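PDB 3PE7: oligogalacturonate lyase from Yersinia enterocolitica subsp. enterocolitica, which cleaves oligogalacturonates by beta-elimination in the cytoplasm, as a manganese-binding lyase built on a seven-bladed beta-propeller. Local coordinates for residues A[122-127]-A[141-146]; A[264-269]-A[277-282]; A[295-300]-A[325-330]. All blocks are in the same frame, centred on the assembly; numbering follows the deposited sequence.

How the contacts relate
All three contacts join neighbouring antiparallel strands within blades of the propeller. Contact 1 pairs the first two strands of its blade and is partly buried. Contact 2 lies at the surface and pairs the last two strands of another blade. Contact 3 is buried and joins the two middle strands of the next blade. Contacts 2 and 3 touch: Met-282 CB lies 3.7 Å from Phe-325 CE1, and Leu-279 packs on Met-327. Contact 1 stands apart, about 37 Å from contact 3 between centres. Contact 3 is mostly apolar. Contact 2 sets a glutamine against aromatic rings on one face, with apolar packing toward contact 3 on the other. Contact 1 has arginines at its exposed end.

Contact 1: residues A[122-127]-A[141-146]; sequences AEWVGY and GIEIRR
Ala-122 O is held by Arg-146 from the side of its guanidinium. NE (3.0 Å from Ala-122 O) and NH2 both donate to this one oxygen, which lies in the guanidinium plane. NE approaches almost in line with the carbonyl. One residue on, Glu-123 O accepts from Arg-146 N at 2.9 Å, in a nearly straight bond. The Glu-123 carboxylate lies near Arg-145, OE2 4.4 Å from NH1, beyond salt-bridge distance.

Trp-124 begins the paired strand. Its CG stands anti to the carbonyl carbon (chi1 -61°), and the ring reaches over the 141-146 strand. Arg-145 CB makes a CH-pi contact over one face, 4.3 Å from the centroid of the six-membered ring. Trp-124 CZ2 and CH2 lie over one face of the Arg-145 guanidinium, NH1 3.6 Å from CZ2; the two planes are 49° apart. Arg-169 outside the contact adds a cation-pi interaction.

Val-125 and Ile-144 form a hydrogen-bonded pair, N to O in both directions. Val-125 CG2 lies over one face of the Arg-146 guanidinium. Gly-126 faces Glu-143, whose carboxylate is bound by Tyr-118 and Arg-169. Tyr-127 N donates to Ile-142 O, and Tyr-127 CB rests on Ile-144 CD1 at 3.7 Å. Two waters link Tyr-127 O to Ile-142 N.

These strands are 124-132 and 138-145, a beta hairpin at one edge of a propeller blade. The chemistry changes along it: apolar and water-bridged at Tyr-127, but mixed in charge around Trp-124, with Arg-145, Arg-169 and Glu-143. The two bonds from Arg-146 probably polarise the Ala-122 carbonyl.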
# COMPACT_ATOMS: atom_id res chain seq x y z
N ALA A 122 -18.85 8.04 16.46
CA ALA A 122 -20.08 8.22 15.66
C ALA A 122 -20.10 9.36 14.65
O ALA A 122 -20.64 9.21 13.55
CB ALA A 122 -21.30 8.38 16.61
N GLU A 123 -19.55 10.51 15.05
CA GLU A 123 -19.65 11.74 14.26
C GLU A 123 -18.59 11.84 13.17
O GLU A 123 -18.49 12.87 12.50
CB GLU A 123 -19.50 12.95 15.19
CG GLU A 123 -20.72 13.25 16.06
CD GLU A 123 -20.64 14.64 16.72
OE1 GLU A 123 -20.70 14.71 17.97
OE2 GLU A 123 -20.52 15.65 15.98
N TRP A 124 -17.81 10.78 13.02
CA TRP A 124 -16.67 10.74 12.11
C TRP A 124 -16.68 9.45 11.29
O TRP A 124 -17.31 8.47 11.67
CB TRP A 124 -15.36 10.87 12.90
CG TRP A 124 -15.25 12.18 13.66
CD1 TRP A 124 -15.77 12.44 14.89
CD2 TRP A 124 -14.62 13.38 13.22
NE1 TRP A 124 -15.49 13.73 15.25
CE2 TRP A 124 -14.79 14.34 14.24
CE3 TRP A 124 -13.91 13.73 12.06
CZ2 TRP A 124 -14.28 15.63 14.15
CZ3 TRP A 124 -13.41 15.03 11.95
CH2 TRP A 124 -13.60 15.97 13.00
N VAL A 125 -15.97 9.48 10.16
CA VAL A 125 -15.81 8.33 9.28
C VAL A 125 -14.30 8.14 9.01
O VAL A 125 -13.62 9.09 8.61
CB VAL A 125 -16.55 8.53 7.93
CG1 VAL A 125 -16.46 7.26 7.08
CG2 VAL A 125 -18.01 8.92 8.16
N GLY A 126 -13.82 6.92 9.23
CA GLY A 126 -12.43 6.60 8.89
C GLY A 126 -12.21 6.73 7.39
O GLY A 126 -13.05 6.30 6.59
N TYR A 127 -11.10 7.35 7.01
CA TYR A 127 -10.71 7.50 5.62
C TYR A 127 -9.32 6.93 5.37
O TYR A 127 -8.36 7.27 6.06
CB TYR A 127 -10.77 8.96 5.15
CG TYR A 127 -10.18 9.13 3.76
CD1 TYR A 127 -8.88 9.61 3.58
CD2 TYR A 127 -10.91 8.75 2.63
CE1 TYR A 127 -8.33 9.74 2.29
CE2 TYR A 127 -10.37 8.86 1.35
CZ TYR A 127 -9.08 9.37 1.19
OH TYR A 127 -8.54 9.47 -0.06
N GLY A 141 -3.93 7.74 11.23
CA GLY A 141 -5.00 7.59 10.23
C GLY A 141 -5.80 8.86 10.11
O GLY A 141 -5.64 9.78 10.92
N ILE A 142 -6.69 8.92 9.13
CA ILE A 142 -7.53 10.09 8.90
C ILE A 142 -8.98 9.78 9.28
O ILE A 142 -9.48 8.72 8.97
CB ILE A 142 -7.50 10.55 7.42
CG1 ILE A 142 -6.07 10.88 6.97
CG2 ILE A 142 -8.42 11.76 7.18
CD1 ILE A 142 -5.38 11.98 7.76
N GLU A 143 -9.62 10.72 9.96
CA GLU A 143 -11.07 10.68 10.16
C GLU A 143 -11.70 11.93 9.56
O GLU A 143 -11.14 13.03 9.68
CB GLU A 143 -11.41 10.57 11.65
CG GLU A 143 -10.97 9.24 12.27
CD GLU A 143 -11.17 9.19 13.77
OE1 GLU A 143 -11.68 10.18 14.36
OE2 GLU A 143 -10.83 8.14 14.34
N ILE A 144 -12.84 11.76 8.90
CA ILE A 144 -13.52 12.87 8.24
C ILE A 144 -14.87 13.06 8.92
O ILE A 144 -15.53 12.08 9.26
CB ILE A 144 -13.71 12.59 6.72
CG1 ILE A 144 -12.34 12.33 6.07
CG2 ILE A 144 -14.50 13.74 6.05
CD1 ILE A 144 -12.34 12.21 4.52
N ARG A 145 -15.26 14.31 9.15
CA ARG A 145 -16.53 14.55 9.83
C ARG A 145 -17.65 13.94 8.99
O ARG A 145 -17.66 14.10 7.78
CB ARG A 145 -16.76 16.05 10.04
CG ARG A 145 -17.84 16.33 11.06
CD ARG A 145 -18.12 17.81 11.24
NE ARG A 145 -16.98 18.55 11.77
CZ ARG A 145 -16.56 18.51 13.04
NH1 ARG A 145 -17.19 17.76 13.94
NH2 ARG A 145 -15.52 19.24 13.42
N ARG A 146 -18.55 13.22 9.65
CA ARG A 146 -19.63 12.51 8.93
C ARG A 146 -20.42 13.44 8.01
O ARG A 146 -20.76 13.07 6.88
CB ARG A 146 -20.59 11.82 9.91
CG ARG A 146 -21.73 11.06 9.19
CD ARG A 146 -22.64 10.34 10.16
NE ARG A 146 -21.92 9.30 10.88
CZ ARG A 146 -21.57 8.12 10.37
NH1 ARG A 146 -21.84 7.81 9.11
NH2 ARG A 146 -20.91 7.25 11.14
O HOH W 1 -5.70 7.15 6.67
O HOH W 2 -7.88 6.29 8.74

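Contact 2: residues A[264-269]-A[277-282]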
# COMPACT_ATOMS: atom_id res chain seq x y z
N ARG A 264 8.40 10.69 -16.59
CA ARG A 264 8.28 10.59 -15.15
C ARG A 264 9.65 10.41 -14.54
O ARG A 264 10.52 9.79 -15.15
CB ARG A 264 7.42 9.36 -14.79
CG ARG A 264 5.96 9.65 -14.46
CD ARG A 264 5.17 10.07 -15.66
NE ARG A 264 3.73 10.06 -15.36
CZ ARG A 264 2.82 10.74 -16.06
NH1 ARG A 264 1.54 10.68 -15.72
NH2 ARG A 264 3.19 11.49 -17.09
N PHE A 265 9.82 10.92 -13.31
CA PHE A 265 11.10 10.85 -12.60
C PHE A 265 10.93 10.43 -11.15
O PHE A 265 9.99 10.88 -10.48
CB PHE A 265 11.82 12.21 -12.66
CG PHE A 265 12.21 12.62 -14.05
CD1 PHE A 265 13.44 12.24 -14.57
CD2 PHE A 265 11.32 13.34 -14.86
CE1 PHE A 265 13.78 12.59 -15.89
CE2 PHE A 265 11.68 13.70 -16.16
CZ PHE A 265 12.90 13.32 -16.66
N ILE A 266 11.81 9.55 -10.68
CA ILE A 266 11.88 9.21 -9.25
C ILE A 266 12.75 10.24 -8.52
O ILE A 266 13.87 10.54 -8.98
CB ILE A 266 12.45 7.79 -9.00
CG1 ILE A 266 11.66 6.73 -9.77
CG2 ILE A 266 12.50 7.47 -7.52
CD1 ILE A 266 12.31 5.33 -9.74
N TYR A 267 12.22 10.76 -7.42
CA TYR A 267 12.91 11.75 -6.58
C TYR A 267 13.02 11.22 -5.17
O TYR A 267 12.24 10.36 -4.75
CB TYR A 267 12.11 13.05 -6.53
CG TYR A 267 12.42 14.04 -7.63
CD1 TYR A 267 13.16 15.20 -7.36
CD2 TYR A 267 11.99 13.83 -8.93
CE1 TYR A 267 13.44 16.13 -8.38
CE2 TYR A 267 12.27 14.75 -9.95
CZ TYR A 267 12.99 15.89 -9.66
OH TYR A 267 13.28 16.78 -10.67
N SER A 268 13.99 11.73 -4.43
CA SER A 268 14.14 11.42 -3.02
C SER A 268 14.18 12.73 -2.27
O SER A 268 14.72 13.71 -2.79
CB SER A 268 15.47 10.69 -2.81
OG SER A 268 15.42 9.94 -1.63
N ALA A 269 13.61 12.76 -1.06
CA ALA A 269 13.74 13.93 -0.18
C ALA A 269 14.33 13.49 1.14
O ALA A 269 13.86 12.51 1.71
CB ALA A 269 12.39 14.56 0.06
N ARG A 277 16.11 15.47 -4.48
CA ARG A 277 17.03 15.11 -5.56
C ARG A 277 16.39 14.17 -6.57
O ARG A 277 15.70 13.22 -6.20
CB ARG A 277 18.28 14.45 -4.96
CG ARG A 277 19.16 15.44 -4.21
CD ARG A 277 20.56 14.85 -4.06
NE ARG A 277 20.82 14.43 -2.69
CZ ARG A 277 21.85 14.86 -1.96
NH1 ARG A 277 22.72 15.72 -2.48
NH2 ARG A 277 22.01 14.43 -0.72
N GLN A 278 16.62 14.45 -7.85
CA GLN A 278 16.17 13.59 -8.94
C GLN A 278 17.10 12.39 -9.05
O GLN A 278 18.32 12.54 -9.22
CB GLN A 278 16.14 14.36 -10.26
CG GLN A 278 15.60 13.56 -11.42
CD GLN A 278 15.60 14.35 -12.72
OE1 GLN A 278 14.90 15.34 -12.86
NE2 GLN A 278 16.39 13.90 -13.67
N LEU A 279 16.53 11.19 -8.95
CA LEU A 279 17.34 9.98 -8.97
C LEU A 279 17.46 9.39 -10.37
O LEU A 279 18.57 9.05 -10.81
CB LEU A 279 16.79 8.95 -7.97
CG LEU A 279 16.64 9.43 -6.53
CD1 LEU A 279 16.10 8.30 -5.65
CD2 LEU A 279 17.98 9.97 -5.97
N THR A 280 16.33 9.26 -11.06
CA THR A 280 16.30 8.60 -12.38
C THR A 280 14.97 8.83 -13.08
O THR A 280 13.98 9.20 -12.45
CB THR A 280 16.60 7.07 -12.28
OG1 THR A 280 16.72 6.53 -13.60
CG2 THR A 280 15.48 6.32 -11.51
N SER A 281 14.95 8.62 -14.39
CA SER A 281 13.71 8.66 -15.14
C SER A 281 13.07 7.27 -15.01
O SER A 281 13.75 6.31 -14.64
CB SER A 281 14.00 8.99 -16.61
OG SER A 281 14.87 8.01 -17.15
N MET A 282 11.77 7.16 -15.28
CA MET A 282 11.10 5.87 -15.23
C MET A 282 9.97 5.83 -16.27
O MET A 282 9.46 6.89 -16.65
CB MET A 282 10.51 5.64 -13.82
CG MET A 282 9.43 6.63 -13.46
SD MET A 282 8.66 6.39 -11.85
CE MET A 282 8.20 4.65 -11.85
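Gln-278 lies against two aromatic rings, those of Tyr-267 and Phe-265. The CA, CB and CG atoms of Gln-278 lie against one face of the Tyr-267 ring. Gln-278 CA stands above the ring centre, and CB makes a CH-pi contact 3.8 Å from the Tyr-267 centroid. At the edge of this ring, in its plane, is Phe-265 O. Lys-232, outside the contact, makes a cation-pi interaction with Tyr-267.

The amide of Gln-278 continues to Phe-265. CG is anti to the backbone N (chi1 -176°) and the chain stays extended, which takes CD past the tyrosine. OE1 lies over one face of the Phe-265 ring, toward the rim, and NE2 comes 3.5 Å from Phe-265 CD1. The amide plane is 25° from the Phe-265 ring but 74° from the Tyr-267 ring. Ser-281 CB meets Phe-265 CE1.

The strands 264-269 and 276-285 form a beta hairpin, the last two strands of a propeller blade. A classic beta bulge interrupts their pairing. Leu-279 and Thr-280 both face Ile-266, whose O accepts from Leu-279 N at 2.7 Å and only weakly from Thr-280 N. Ile-266 N donates back to Thr-280 O. Beyond the bulge, Ser-268 and Arg-277 bond N to O both ways.

The other face of the hairpin is apolar around Ile-266. Its CD1 lies alongside Thr-280 CG2 at 3.8 Å. Met-282 crosses it at about a right angle, with SD 3.7 Å from Ile-266 CG1. Leu-279 CD1 packs against Ser-268 CB. Leu-288 of the next blade touches both Ile-266 and Met-282.

Contact 3: residues A[295-300]-A[325-330]; sequences SLMVGD and FNMKNG
Met-297 and Met-327 cross at about a right angle, and their CG atoms meet at 4.0 Å. The Met-297 chain runs extended beyond CG. That of Met-327 folds at chi2 (-56°) and chi3 (-65°), and its CE comes 4.1 Å from Met-297 CE.

Phe-325 presents the edge of its ring to the other strand. Its CD2 lies 4.1 Å from Met-297 CB, and CE2 approaches Gly-299 N near the ring plane. Pro-283 of the preceding blade also touches the Phe-325 side chain. On the other side of the sheet, Leu-296 CD2 touches Asn-326 CA. Phe-358 touches Leu-296.

The backbones of Met-297 and Phe-325 bond both ways, with Phe-325 N 2.7 Å from Met-297 O. Next to them Met-327 N donates to Ser-295 O. Regular pairing stops here, as the chain turns after Asn-326. Asn-326 OD1 accepts from Lys-328 N (3.0 Å) in the carbonyl plane and from Asn-329 N well above it. ND2 of Asn-326 is held by Val-386 O.

Further along the strand, Asp-300 OD1 accepts from ND1 of His-287, a manganese ligand, which makes Asp-300 a second-shell residue. The Asx turn ends strand 321-326 and leads into strand 331-337, the outermost strand of the propeller blade. The other end of the pair, at Asp-300, reaches toward the manganese site.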
# COMPACT_ATOMS: atom_id res chain seq x y z
N SER A 295 17.84 0.46 -2.26
CA SER A 295 18.78 0.12 -3.33
C SER A 295 18.10 -0.48 -4.56
O SER A 295 18.67 -0.51 -5.65
CB SER A 295 19.86 -0.83 -2.81
OG SER A 295 19.30 -2.01 -2.25
N LEU A 296 16.89 -1.02 -4.37
CA LEU A 296 16.06 -1.51 -5.48
C LEU A 296 14.67 -0.92 -5.38
O LEU A 296 14.15 -0.75 -4.28
CB LEU A 296 15.94 -3.03 -5.45
CG LEU A 296 17.19 -3.89 -5.63
CD1 LEU A 296 16.85 -5.35 -5.35
CD2 LEU A 296 17.75 -3.70 -7.04
N MET A 297 14.07 -0.59 -6.52
CA MET A 297 12.68 -0.17 -6.56
C MET A 297 11.92 -0.95 -7.62
O MET A 297 12.51 -1.51 -8.54
CB MET A 297 12.55 1.34 -6.78
CG MET A 297 13.20 2.18 -5.67
SD MET A 297 12.79 3.94 -5.76
CE MET A 297 13.94 4.55 -4.52
N VAL A 298 10.60 -1.00 -7.44
CA VAL A 298 9.76 -1.72 -8.39
C VAL A 298 8.51 -0.92 -8.70
O VAL A 298 7.94 -0.28 -7.81
CB VAL A 298 9.42 -3.16 -7.85
CG1 VAL A 298 8.60 -3.11 -6.55
CG2 VAL A 298 8.68 -3.98 -8.92
N GLY A 299 8.10 -0.94 -9.97
CA GLY A 299 6.88 -0.23 -10.37
C GLY A 299 6.08 -1.02 -11.39
O GLY A 299 6.62 -1.86 -12.10
N ASP A 300 4.78 -0.74 -11.45
CA ASP A 300 3.88 -1.46 -12.35
C ASP A 300 3.46 -0.59 -13.51
O ASP A 300 2.80 0.44 -13.32
CB ASP A 300 2.65 -2.05 -11.61
CG ASP A 300 2.00 -1.10 -10.58
OD1 ASP A 300 0.94 -1.49 -10.05
OD2 ASP A 300 2.54 -0.01 -10.27
N PHE A 325 14.17 -1.11 -10.69
CA PHE A 325 15.17 -0.04 -10.81
C PHE A 325 16.29 -0.33 -9.84
O PHE A 325 16.06 -0.42 -8.64
CB PHE A 325 14.53 1.33 -10.52
CG PHE A 325 13.30 1.59 -11.32
CD1 PHE A 325 13.38 2.16 -12.59
CD2 PHE A 325 12.05 1.25 -10.82
CE1 PHE A 325 12.24 2.39 -13.34
CE2 PHE A 325 10.90 1.47 -11.56
CZ PHE A 325 10.98 2.03 -12.82
N ASN A 326 17.50 -0.54 -10.37
CA ASN A 326 18.67 -0.75 -9.53
C ASN A 326 19.28 0.61 -9.24
O ASN A 326 19.84 1.27 -10.12
CB ASN A 326 19.67 -1.71 -10.21
CG ASN A 326 20.87 -2.03 -9.34
OD1 ASN A 326 21.35 -1.19 -8.57
ND2 ASN A 326 21.39 -3.25 -9.48
N MET A 327 19.13 1.04 -7.98
CA MET A 327 19.47 2.40 -7.61
C MET A 327 20.96 2.57 -7.34
O MET A 327 21.43 3.68 -7.16
CB MET A 327 18.63 2.86 -6.41
CG MET A 327 17.11 2.62 -6.54
SD MET A 327 16.32 3.37 -7.99
CE MET A 327 16.57 5.12 -7.62
N LYS A 328 21.70 1.47 -7.29
CA LYS A 328 23.16 1.55 -7.12
C LYS A 328 23.83 1.77 -8.47
O LYS A 328 24.82 2.52 -8.57
CB LYS A 328 23.70 0.26 -6.50
CG LYS A 328 23.47 0.14 -5.01
CD LYS A 328 24.06 -1.18 -4.51
CE LYS A 328 23.75 -1.40 -3.04
NZ LYS A 328 24.19 -2.77 -2.64
N ASN A 329 23.26 1.11 -9.48
CA ASN A 329 23.71 1.04 -10.88
C ASN A 329 23.14 2.18 -11.74
O ASN A 329 23.75 2.58 -12.74
CB ASN A 329 23.10 -0.25 -11.49
CG ASN A 329 24.04 -1.43 -11.47
OD1 ASN A 329 24.46 -1.92 -10.42
ND2 ASN A 329 24.36 -1.93 -12.66
N GLY A 330 21.95 2.64 -11.38
CA GLY A 330 21.18 3.49 -12.27
C GLY A 330 20.56 2.73 -13.44
O GLY A 330 20.16 3.34 -14.43
O HOH W 3 21.91 -2.99 -0.44